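Local coordinates for CupA (Streptococcus pneumoniae, PDB 4F2E), which binds copper(I) through a cupredoxin-fold domain and probably acts as a copper chaperone in bacterial copper resistance, at residues A[14-20]-A[38-44]. Residues are numbered along the deposited sequence; the frame is centred on the assembly and turned at random.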
loop_
_atom_site.group_PDB
_atom_site.type_symbol
_atom_site.label_atom_id
_atom_site.label_comp_id
_atom_site.label_asym_id
_atom_site.label_seq_id
_atom_site.Cartn_x
_atom_site.Cartn_y
_atom_site.Cartn_z
ATOM N N GLN A 14 11.046 1.025 6.189
ATOM C CA GLN A 14 10.581 -0.295 5.795
ATOM C C GLN A 14 9.907 -0.167 4.444
ATOM O O GLN A 14 9.290 0.851 4.152
ATOM C CB GLN A 14 9.620 -0.881 6.835
ATOM C CG GLN A 14 8.344 -0.078 7.041
ATOM C CD GLN A 14 7.504 -0.606 8.190
ATOM O OE1 GLN A 14 7.445 -1.815 8.430
ATOM N NE2 GLN A 14 6.851 0.301 8.914
ATOM N N GLU A 15 10.037 -1.194 3.617
ATOM C CA GLU A 15 9.565 -1.115 2.247
ATOM C C GLU A 15 8.836 -2.380 1.836
ATOM O O GLU A 15 9.246 -3.491 2.173
ATOM C CB GLU A 15 10.740 -0.873 1.303
ATOM C CG GLU A 15 10.362 -0.818 -0.163
ATOM C CD GLU A 15 11.550 -0.506 -1.037
ATOM O OE1 GLU A 15 12.020 0.653 -1.002
ATOM O OE2 GLU A 15 12.026 -1.421 -1.739
ATOM N N ILE A 16 7.748 -2.202 1.104
ATOM C CA ILE A 16 7.055 -3.332 0.519
ATOM C C ILE A 16 6.588 -2.950 -0.872
ATOM O O ILE A 16 6.195 -1.806 -1.115
ATOM C CB ILE A 16 5.879 -3.797 1.391
ATOM C CG1 ILE A 16 5.307 -5.108 0.850
ATOM C CG2 ILE A 16 4.817 -2.712 1.481
ATOM C CD1 ILE A 16 4.487 -5.870 1.856
ATOM N N ARG A 17 6.656 -3.908 -1.787
ATOM C CA ARG A 17 6.278 -3.680 -3.170
ATOM C C ARG A 17 4.923 -4.311 -3.453
ATOM O O ARG A 17 4.674 -5.465 -3.101
ATOM C CB ARG A 17 7.340 -4.248 -4.113
ATOM C CG ARG A 17 8.721 -3.640 -3.918
ATOM C CD ARG A 17 9.700 -4.151 -4.965
ATOM N NE ARG A 17 9.253 -3.838 -6.319
ATOM C CZ ARG A 17 9.559 -2.718 -6.967
ATOM N NH1 ARG A 17 9.105 -2.516 -8.197
ATOM N NH2 ARG A 17 10.317 -1.800 -6.385
ATOM N N VAL A 18 4.046 -3.538 -4.082
ATOM C CA VAL A 18 2.712 -4.012 -4.421
ATOM C C VAL A 18 2.498 -3.881 -5.919
ATOM O O VAL A 18 2.641 -2.797 -6.477
ATOM C CB VAL A 18 1.627 -3.220 -3.665
ATOM C CG1 VAL A 18 0.234 -3.689 -4.069
ATOM C CG2 VAL A 18 1.825 -3.355 -2.165
ATOM N N GLU A 19 2.177 -4.994 -6.570
ATOM C CA GLU A 19 1.876 -4.984 -7.992
ATOM C C GLU A 19 0.412 -4.636 -8.199
ATOM O O GLU A 19 -0.466 -5.214 -7.558
ATOM C CB GLU A 19 2.180 -6.346 -8.617
ATOM C CG GLU A 19 1.914 -6.402 -10.113
ATOM C CD GLU A 19 2.295 -7.733 -10.728
ATOM O OE1 GLU A 19 3.247 -8.370 -10.229
ATOM O OE2 GLU A 19 1.640 -8.144 -11.710
ATOM N N VAL A 20 0.157 -3.674 -9.080
ATOM C CA VAL A 20 -1.208 -3.301 -9.418
ATOM C C VAL A 20 -1.605 -4.033 -10.689
ATOM O O VAL A 20 -1.209 -3.657 -11.794
ATOM C CB VAL A 20 -1.360 -1.781 -9.595
ATOM C CG1 VAL A 20 -2.826 -1.416 -9.840
ATOM C CG2 VAL A 20 -0.814 -1.049 -8.375
ATOM N N ARG A 38 7.681 2.807 2.973
ATOM C CA ARG A 38 7.571 3.006 1.538
ATOM C C ARG A 38 6.739 1.859 0.990
ATOM O O ARG A 38 7.154 0.699 1.051
ATOM C CB ARG A 38 8.952 2.976 0.882
ATOM C CG ARG A 38 9.809 4.201 1.135
ATOM C CD ARG A 38 11.252 3.960 0.704
ATOM N NE ARG A 38 11.353 3.308 -0.600
ATOM C CZ ARG A 38 11.246 3.934 -1.767
ATOM N NH1 ARG A 38 11.020 5.241 -1.803
ATOM N NH2 ARG A 38 11.357 3.253 -2.902
ATOM N N ILE A 39 5.558 2.177 0.478
ATOM C CA ILE A 39 4.719 1.181 -0.164
ATOM C C ILE A 39 4.761 1.484 -1.652
ATOM O O ILE A 39 4.182 2.466 -2.118
ATOM C CB ILE A 39 3.285 1.207 0.392
ATOM C CG1 ILE A 39 3.321 1.170 1.924
ATOM C CG2 ILE A 39 2.480 0.033 -0.151
ATOM C CD1 ILE A 39 1.973 1.359 2.584
ATOM N N VAL A 40 5.492 0.652 -2.384
ATOM C CA VAL A 40 5.818 0.933 -3.770
ATOM C C VAL A 40 4.828 0.249 -4.700
ATOM O O VAL A 40 4.846 -0.976 -4.848
ATOM C CB VAL A 40 7.243 0.460 -4.102
ATOM C CG1 VAL A 40 7.624 0.878 -5.515
ATOM C CG2 VAL A 40 8.230 1.020 -3.086
ATOM N N PHE A 41 3.965 1.042 -5.326
ATOM C CA PHE A 41 2.973 0.512 -6.249
ATOM C C PHE A 41 3.510 0.504 -7.666
ATOM O O PHE A 41 3.834 1.554 -8.225
ATOM C CB PHE A 41 1.674 1.315 -6.169
ATOM C CG PHE A 41 0.919 1.100 -4.892
ATOM C CD1 PHE A 41 1.225 1.835 -3.757
ATOM C CD2 PHE A 41 -0.086 0.148 -4.818
ATOM C CE1 PHE A 41 0.541 1.630 -2.578
ATOM C CE2 PHE A 41 -0.774 -0.060 -3.638
ATOM C CZ PHE A 41 -0.463 0.680 -2.518
ATOM N N ASP A 42 3.605 -0.687 -8.243
ATOM C CA ASP A 42 4.067 -0.835 -9.613
ATOM C C ASP A 42 2.853 -1.129 -10.476
ATOM O O ASP A 42 2.283 -2.219 -10.397
ATOM C CB ASP A 42 5.081 -1.973 -9.700
ATOM C CG ASP A 42 5.711 -2.091 -11.069
ATOM O OD1 ASP A 42 5.685 -1.096 -11.822
ATOM O OD2 ASP A 42 6.236 -3.176 -11.387
ATOM N N ARG A 43 2.443 -0.158 -11.287
ATOM C CA ARG A 43 1.188 -0.286 -12.018
ATOM C C ARG A 43 1.359 -0.961 -13.373
ATOM O O ARG A 43 2.077 -0.465 -14.242
ATOM C CB ARG A 43 0.488 1.061 -12.193
ATOM C CG ARG A 43 -0.856 0.901 -12.872
ATOM C CD ARG A 43 -1.615 2.194 -13.010
ATOM N NE ARG A 43 -2.883 1.957 -13.694
ATOM C CZ ARG A 43 -3.728 2.910 -14.063
ATOM N NH1 ARG A 43 -3.442 4.182 -13.822
ATOM N NH2 ARG A 43 -4.862 2.590 -14.677
ATOM N N LYS A 44 0.673 -2.088 -13.545
ATOM C CA LYS A 44 0.782 -2.879 -14.763
ATOM C C LYS A 44 -0.572 -3.088 -15.441
ATOM O O LYS A 44 -0.657 -3.727 -16.487
ATOM C CB LYS A 44 1.430 -4.229 -14.455
ATOM C CG LYS A 44 2.854 -4.111 -13.935
ATOM C CD LYS A 44 3.440 -5.469 -13.599
ATOM C CE LYS A 44 4.891 -5.346 -13.166
ATOM N NZ LYS A 44 5.474 -6.668 -12.812
#
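E15 and R38 sit next to each other on neighbouring parallel strands, and following E15 outward shows how a largely charged face of a sheet can be held by ion pairs while the other, mainly apolar, is held by packing. Its CB and CG both pass near the carbonyl oxygen of R38. CG, anti to the backbone N (chi1 178°), runs beside the carbonyl carbon and also rests 4.1 Å from CG2 of V40, the buried apolar member of this face. CD continues the extended chain past that methyl, and OE1 accepts from NE of R38 at 2.8 Å in a nearly straight salt bridge. NE meets OE1 on its anti side, slightly out of the carboxylate plane, while OE1 lies in the guanidinium plane, the two planes being turned 56° apart; NH2 adds a weak second bond to the same oxygen. A bend at chi3 of R38 (45°) helps set its guanidinium edge toward E15. Further along this face, R17 lays its guanidinium over V40, with NH2 3.9 Å from CG1, and finds its salt-bridge partner in E69. At the far end, CD of K44 packs against E19, and NZ makes long ion pairs with E19 and D42.

Beneath these charges, seven backbone hydrogen bonds alternate between the strands in the parallel pattern, V18 N to V40 O (2.8 Å) being nearly linear. The other face is mostly apolar: CG2 of I39 touches CG2 of both I16 and V18, CG1 of V18 reaches CE2 of F41 (3.8 Å), and CG2 of V20 meets the ring edge at CD2. Buried R43 is the exception, paired with D51 and the L64 carbonyl. The chemistry thus implies a two-faced strand pair of the cupredoxin fold, one side mainly hydrophobic, the other largely charged, where opposite charges probably temper one another.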